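Long-range contact in glycoside Hydrolase (Bacteroides plebeius, PDB 5T3B), which probably hydrolyses glycosidic bonds, perhaps in agarose-like polysaccharides, as a family 50 glycoside hydrolase of a human gut bacterium: residues A281-K289 with V298-I309. Sequence-based numbering, arbitrary orientation.
Sequences AAAKFMTDK and VTDELNNEFAGI
Phe-285 drives its ring into helix 300-309 as a knob, the hole being made by Leu-302, Glu-305, Phe-306 and Ile-309. With CG opposite the backbone N (chi1 169°), the ring reaches across from helix 281-288 until Phe-285 CE2 lies 3.5 Å from the backbone O of Leu-302. Over one face sits CB of Phe-306, a CH-pi contact 4.0 Å from the centroid of the Phe-285 ring; CG of Lys-289 covers the opposite face near its margin. The carboxylate of Glu-305 stands at the ring's edge, its plane nearly perpendicular to it. The Phe-306 ring meets Phe-285 obliquely, planes at 54°, and runs on to Ala-282, where Phe-306 CZ lies 4.1 Å from Ala-282 CB. It also meets the ring of Phe-268, on helix 264-269, at about 80°. This is a helix-loop-helix unit far from the centre of the chain: an eleven-residue loop, 289-299, joins two consecutive helices whose segments run at 125°, and Thr-299 N-caps the second. On the buried flank Met-286 curls to bring CE to 4.0 Å from CG2 of Val-298. With an alanine in place of Phe-285, the hole in helix 300-309 would probably be left unfilled and the Lys-289 chain free to shift. The partly exposed side is looser and polar: Lys-289 folds over Leu-302 CD2, and its NZ makes a salt bridge to Glu-305, 2.8 Å from OE1 on the syn lone pair, with a weak second bond to OE2.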
ATOM      1  N   ALA A 281      -6.822 -12.579  27.252  1.00 14.39           N
ATOM      2  CA  ALA A 281      -7.801 -12.122  26.310  1.00 14.40           C
ATOM      3  C   ALA A 281      -8.352 -13.248  25.419  1.00 13.53           C
ATOM      4  O   ALA A 281      -9.577 -13.341  25.151  1.00 15.30           O
ATOM      5  CB  ALA A 281      -7.260 -11.011  25.419  1.00 15.11           C
ATOM      6  N   ALA A 282      -7.452 -14.123  24.984  1.00 14.48           N
ATOM      7  CA  ALA A 282      -7.856 -15.251  24.176  1.00 15.68           C
ATOM      8  C   ALA A 282      -8.743 -16.204  24.960  1.00 15.79           C
ATOM      9  O   ALA A 282      -9.737 -16.649  24.449  1.00 16.88           O
ATOM     10  CB  ALA A 282      -6.642 -15.983  23.645  1.00 16.25           C
ATOM     11  N   ALA A 283      -8.354 -16.486  26.217  1.00 16.14           N
ATOM     12  CA  ALA A 283      -9.132 -17.386  27.028  1.00 18.62           C
ATOM     13  C   ALA A 283     -10.510 -16.766  27.319  1.00 19.20           C
ATOM     14  O   ALA A 283     -11.539 -17.477  27.339  1.00 23.23           O
ATOM     15  CB  ALA A 283      -8.410 -17.732  28.314  1.00 21.36           C
ATOM     16  N   LYS A 284     -10.529 -15.464  27.570  1.00 17.96           N
ATOM     17  CA  LYS A 284     -11.786 -14.754  27.800  1.00 19.99           C
ATOM     18  C   LYS A 284     -12.725 -14.827  26.580  1.00 18.90           C
ATOM     19  O   LYS A 284     -13.925 -15.039  26.731  1.00 23.42           O
ATOM     20  CB  LYS A 284     -11.566 -13.307  28.233  1.00 23.19           C
ATOM     21  CG  LYS A 284     -12.838 -12.534  28.552  1.00 26.04           C
ATOM     22  CD  LYS A 284     -12.503 -11.197  29.277  1.00 32.29           C
ATOM     23  CE  LYS A 284     -13.651 -10.581  30.081  1.00 37.19           C
ATOM     24  NZ  LYS A 284     -14.920 -10.689  29.361  1.00 44.97           N
ATOM     25  N   PHE A 285     -12.166 -14.654  25.396  1.00 18.55           N
ATOM     26  CA  PHE A 285     -12.927 -14.707  24.199  1.00 18.45           C
ATOM     27  C   PHE A 285     -13.596 -16.066  24.066  1.00 18.25           C
ATOM     28  O   PHE A 285     -14.787 -16.124  23.796  1.00 22.44           O
ATOM     29  CB  PHE A 285     -12.025 -14.414  23.011  1.00 17.23           C
ATOM     30  CG  PHE A 285     -12.646 -14.683  21.697  1.00 15.07           C
ATOM     31  CD1 PHE A 285     -13.514 -13.766  21.159  1.00 19.05           C
ATOM     32  CD2 PHE A 285     -12.390 -15.855  21.006  1.00 16.76           C
ATOM     33  CE1 PHE A 285     -14.157 -14.012  19.955  1.00 16.95           C
ATOM     34  CE2 PHE A 285     -12.989 -16.060  19.786  1.00 18.21           C
ATOM     35  CZ  PHE A 285     -13.845 -15.140  19.264  1.00 16.95           C
ATOM     36  N   MET A 286     -12.826 -17.139  24.256  1.00 19.42           N
ATOM     37  CA  MET A 286     -13.371 -18.465  24.224  1.00 20.36           C
ATOM     38  C   MET A 286     -14.517 -18.666  25.231  1.00 22.52           C
ATOM     39  O   MET A 286     -15.609 -19.161  24.903  1.00 34.62           O
ATOM     40  CB  MET A 286     -12.296 -19.521  24.405  1.00 20.99           C
ATOM     41  CG  MET A 286     -11.283 -19.580  23.265  1.00 24.16           C
ATOM     42  SD  MET A 286     -12.024 -19.963  21.652  1.00 24.19           S
ATOM     43  CE  MET A 286     -12.227 -21.693  21.828  1.00 27.49           C
ATOM     44  N   THR A 287     -14.302 -18.216  26.453  1.00 23.97           N
ATOM     45  CA  THR A 287     -15.297 -18.410  27.491  1.00 27.58           C
ATOM     46  C   THR A 287     -16.632 -17.631  27.204  1.00 32.01           C
ATOM     47  O   THR A 287     -17.713 -18.124  27.390  1.00 52.22           O
ATOM     48  CB  THR A 287     -14.703 -18.031  28.866  1.00 32.46           C
ATOM     49  OG1 THR A 287     -13.502 -18.804  29.072  1.00 36.35           O
ATOM     50  CG2 THR A 287     -15.666 -18.412  29.894  1.00 32.44           C
ATOM     51  N   ASP A 288     -16.351 -16.429  26.620  1.00 32.33           N
ATOM     52  CA  ASP A 288     -17.466 -15.530  26.237  1.00 38.22           C
ATOM     53  C   ASP A 288     -18.325 -16.135  25.138  1.00 36.33           C
ATOM     54  O   ASP A 288     -19.522 -15.955  25.132  1.00 40.78           O
ATOM     55  CB  ASP A 288     -16.955 -14.177  25.683  1.00 43.34           C
ATOM     56  CG  ASP A 288     -16.531 -13.188  26.757  1.00 43.77           C
ATOM     57  OD1 ASP A 288     -16.820 -13.406  27.953  1.00 50.63           O
ATOM     58  OD2 ASP A 288     -15.887 -12.169  26.372  1.00 55.78           O
ATOM     59  N   LYS A 289     -17.702 -16.859  24.222  1.00 45.64           N
ATOM     60  CA  LYS A 289     -18.438 -17.550  23.148  1.00 46.09           C
ATOM     61  C   LYS A 289     -19.024 -18.903  23.658  1.00 46.85           C
ATOM     62  O   LYS A 289     -19.362 -19.778  22.849  1.00 52.87           O
ATOM     63  CB  LYS A 289     -17.507 -17.777  21.925  1.00 38.16           C
ATOM     64  CG  LYS A 289     -16.882 -16.505  21.304  1.00 39.04           C
ATOM     65  CD  LYS A 289     -17.886 -15.566  20.651  1.00 38.97           C
ATOM     66  CE  LYS A 289     -18.259 -16.094  19.299  1.00 41.24           C
ATOM     67  NZ  LYS A 289     -19.071 -15.157  18.485  1.00 37.90           N
ATOM     68  N   VAL A 298     -11.160 -24.279  19.114  1.00 28.97           N
ATOM     69  CA  VAL A 298     -10.918 -23.162  18.180  1.00 24.51           C
ATOM     70  C   VAL A 298     -11.267 -23.652  16.755  1.00 24.11           C
ATOM     71  O   VAL A 298     -10.832 -24.706  16.315  1.00 30.02           O
ATOM     72  CB  VAL A 298      -9.467 -22.647  18.159  1.00 23.98           C
ATOM     73  CG1 VAL A 298      -9.351 -21.555  17.106  1.00 23.21           C
ATOM     74  CG2 VAL A 298      -9.057 -22.073  19.490  1.00 24.79           C
ATOM     75  N   THR A 299     -12.060 -22.869  16.035  1.00 23.59           N
ATOM     76  CA  THR A 299     -12.392 -23.059  14.634  1.00 22.32           C
ATOM     77  C   THR A 299     -11.826 -21.875  13.814  1.00 19.11           C
ATOM     78  O   THR A 299     -11.508 -20.851  14.369  1.00 19.53           O
ATOM     79  CB  THR A 299     -13.926 -22.993  14.424  1.00 21.34           C
ATOM     80  OG1 THR A 299     -14.430 -21.714  14.862  1.00 24.17           O
ATOM     81  CG2 THR A 299     -14.639 -24.053  15.172  1.00 23.42           C
ATOM     82  N   ASP A 300     -11.809 -21.971  12.484  1.00 19.37           N
ATOM     83  CA  ASP A 300     -11.340 -20.820  11.647  1.00 21.12           C
ATOM     84  C   ASP A 300     -12.216 -19.612  11.904  1.00 17.70           C
ATOM     85  O   ASP A 300     -11.735 -18.494  11.981  1.00 18.55           O
ATOM     86  CB  ASP A 300     -11.348 -21.136  10.107  1.00 19.76           C
ATOM     87  CG  ASP A 300     -10.134 -21.985   9.628  1.00 24.08           C
ATOM     88  OD1 ASP A 300      -9.175 -22.183  10.439  1.00 29.42           O
ATOM     89  OD2 ASP A 300     -10.188 -22.460   8.423  1.00 27.21           O
ATOM     90  N   GLU A 301     -13.526 -19.823  12.063  1.00 20.01           N
ATOM     91  CA  GLU A 301     -14.448 -18.703  12.362  1.00 18.52           C
ATOM     92  C   GLU A 301     -14.123 -17.980  13.633  1.00 16.90           C
ATOM     93  O   GLU A 301     -14.091 -16.757  13.690  1.00 18.12           O
ATOM     94  CB  GLU A 301     -15.901 -19.172  12.322  1.00 24.81           C
ATOM     95  CG  GLU A 301     -16.900 -18.031  12.302  1.00 29.36           C
ATOM     96  CD  GLU A 301     -16.797 -17.124  11.039  1.00 31.18           C
ATOM     97  OE1 GLU A 301     -16.146 -17.514  10.055  1.00 51.14           O
ATOM     98  OE2 GLU A 301     -17.416 -16.051  11.021  1.00 47.58           O
ATOM     99  N   LEU A 302     -13.876 -18.741  14.693  1.00 17.77           N
ATOM    100  CA  LEU A 302     -13.509 -18.169  15.970  1.00 18.93           C
ATOM    101  C   LEU A 302     -12.188 -17.450  15.910  1.00 15.00           C
ATOM    102  O   LEU A 302     -12.039 -16.352  16.426  1.00 16.08           O
ATOM    103  CB  LEU A 302     -13.500 -19.225  17.089  1.00 19.76           C
ATOM    104  CG  LEU A 302     -14.856 -19.743  17.546  1.00 21.88           C
ATOM    105  CD1 LEU A 302     -14.592 -20.891  18.507  1.00 25.63           C
ATOM    106  CD2 LEU A 302     -15.657 -18.616  18.224  1.00 25.87           C
ATOM    107  N   ASN A 303     -11.231 -18.078  15.280  1.00 16.70           N
ATOM    108  CA  ASN A 303      -9.933 -17.452  15.023  1.00 15.85           C
ATOM    109  C   ASN A 303     -10.088 -16.121  14.279  1.00 13.64           C
ATOM    110  O   ASN A 303      -9.530 -15.117  14.690  1.00 14.43           O
ATOM    111  CB  ASN A 303      -8.979 -18.364  14.281  1.00 17.21           C
ATOM    112  CG  ASN A 303      -7.655 -17.678  14.047  1.00 20.64           C
ATOM    113  OD1 ASN A 303      -6.965 -17.253  14.970  1.00 19.44           O
ATOM    114  ND2 ASN A 303      -7.310 -17.534  12.783  1.00 20.71           N
ATOM    115  N   ASN A 304     -10.876 -16.140  13.221  1.00 12.82           N
ATOM    116  CA  ASN A 304     -11.021 -14.961  12.403  1.00 12.89           C
ATOM    117  C   ASN A 304     -11.688 -13.866  13.184  1.00 12.14           C
ATOM    118  O   ASN A 304     -11.261 -12.701  13.093  1.00 12.85           O
ATOM    119  CB  ASN A 304     -11.757 -15.272  11.116  1.00 14.12           C
ATOM    120  CG  ASN A 304     -10.930 -16.099  10.174  1.00 16.33           C
ATOM    121  OD1 ASN A 304      -9.711 -16.249  10.331  1.00 17.58           O
ATOM    122  ND2 ASN A 304     -11.608 -16.763   9.275  1.00 20.18           N
ATOM    123  N   GLU A 305     -12.749 -14.183  13.943  1.00 12.94           N
ATOM    124  CA  GLU A 305     -13.383 -13.203  14.791  1.00 14.42           C
ATOM    125  C   GLU A 305     -12.452 -12.631  15.833  1.00 12.36           C
ATOM    126  O   GLU A 305     -12.412 -11.415  16.054  1.00 13.16           O
ATOM    127  CB  GLU A 305     -14.613 -13.805  15.474  1.00 15.94           C
ATOM    128  CG  GLU A 305     -15.392 -12.752  16.213  1.00 19.97           C
ATOM    129  CD  GLU A 305     -16.663 -13.269  16.859  1.00 27.14           C
ATOM    130  OE1 GLU A 305     -17.001 -14.456  16.661  1.00 29.59           O
ATOM    131  OE2 GLU A 305     -17.302 -12.468  17.611  1.00 35.29           O
ATOM    132  N   PHE A 306     -11.672 -13.501  16.469  1.00 13.26           N
ATOM    133  CA  PHE A 306     -10.722 -13.035  17.478  1.00 12.77           C
ATOM    134  C   PHE A 306      -9.676 -12.091  16.875  1.00 10.85           C
ATOM    135  O   PHE A 306      -9.350 -11.068  17.465  1.00 11.80           O
ATOM    136  CB  PHE A 306     -10.049 -14.210  18.208  1.00 13.36           C
ATOM    137  CG  PHE A 306      -9.073 -13.780  19.238  1.00 13.19           C
ATOM    138  CD1 PHE A 306      -9.503 -13.237  20.417  1.00 13.98           C
ATOM    139  CD2 PHE A 306      -7.733 -13.854  18.986  1.00 13.42           C
ATOM    140  CE1 PHE A 306      -8.565 -12.776  21.346  1.00 14.88           C
ATOM    141  CE2 PHE A 306      -6.798 -13.368  19.867  1.00 16.18           C
ATOM    142  CZ  PHE A 306      -7.199 -12.869  21.085  1.00 14.36           C
ATOM    143  N   ALA A 307      -9.140 -12.471  15.699  1.00 12.00           N
ATOM    144  CA  ALA A 307      -8.224 -11.589  15.016  1.00 11.86           C
ATOM    145  C   ALA A 307      -8.855 -10.212  14.746  1.00 10.86           C
ATOM    146  O   ALA A 307      -8.202  -9.183  14.821  1.00 11.88           O
ATOM    147  CB  ALA A 307      -7.729 -12.271  13.732  1.00 12.37           C
ATOM    148  N   GLY A 308     -10.136 -10.205  14.368  1.00 10.83           N
ATOM    149  CA  GLY A 308     -10.888  -8.980  14.203  1.00 11.45           C
ATOM    150  C   GLY A 308     -10.970  -8.125  15.457  1.00 10.91           C
ATOM    151  O   GLY A 308     -10.916  -6.905  15.390  1.00 12.60           O
ATOM    152  N   ILE A 309     -11.163  -8.758  16.623  1.00 11.77           N
ATOM    153  CA  ILE A 309     -11.170  -8.049  17.903  1.00 11.78           C
ATOM    154  C   ILE A 309      -9.815  -7.414  18.160  1.00 11.41           C
ATOM    155  O   ILE A 309      -9.720  -6.240  18.559  1.00 11.88           O
ATOM    156  CB  ILE A 309     -11.571  -8.985  19.090  1.00 14.38           C
ATOM    157  CG1 ILE A 309     -13.056  -9.335  18.932  1.00 16.53           C
ATOM    158  CG2 ILE A 309     -11.226  -8.343  20.404  1.00 16.46           C
ATOM    159  CD1 ILE A 309     -13.454 -10.471  19.784  1.00 20.61           C
TER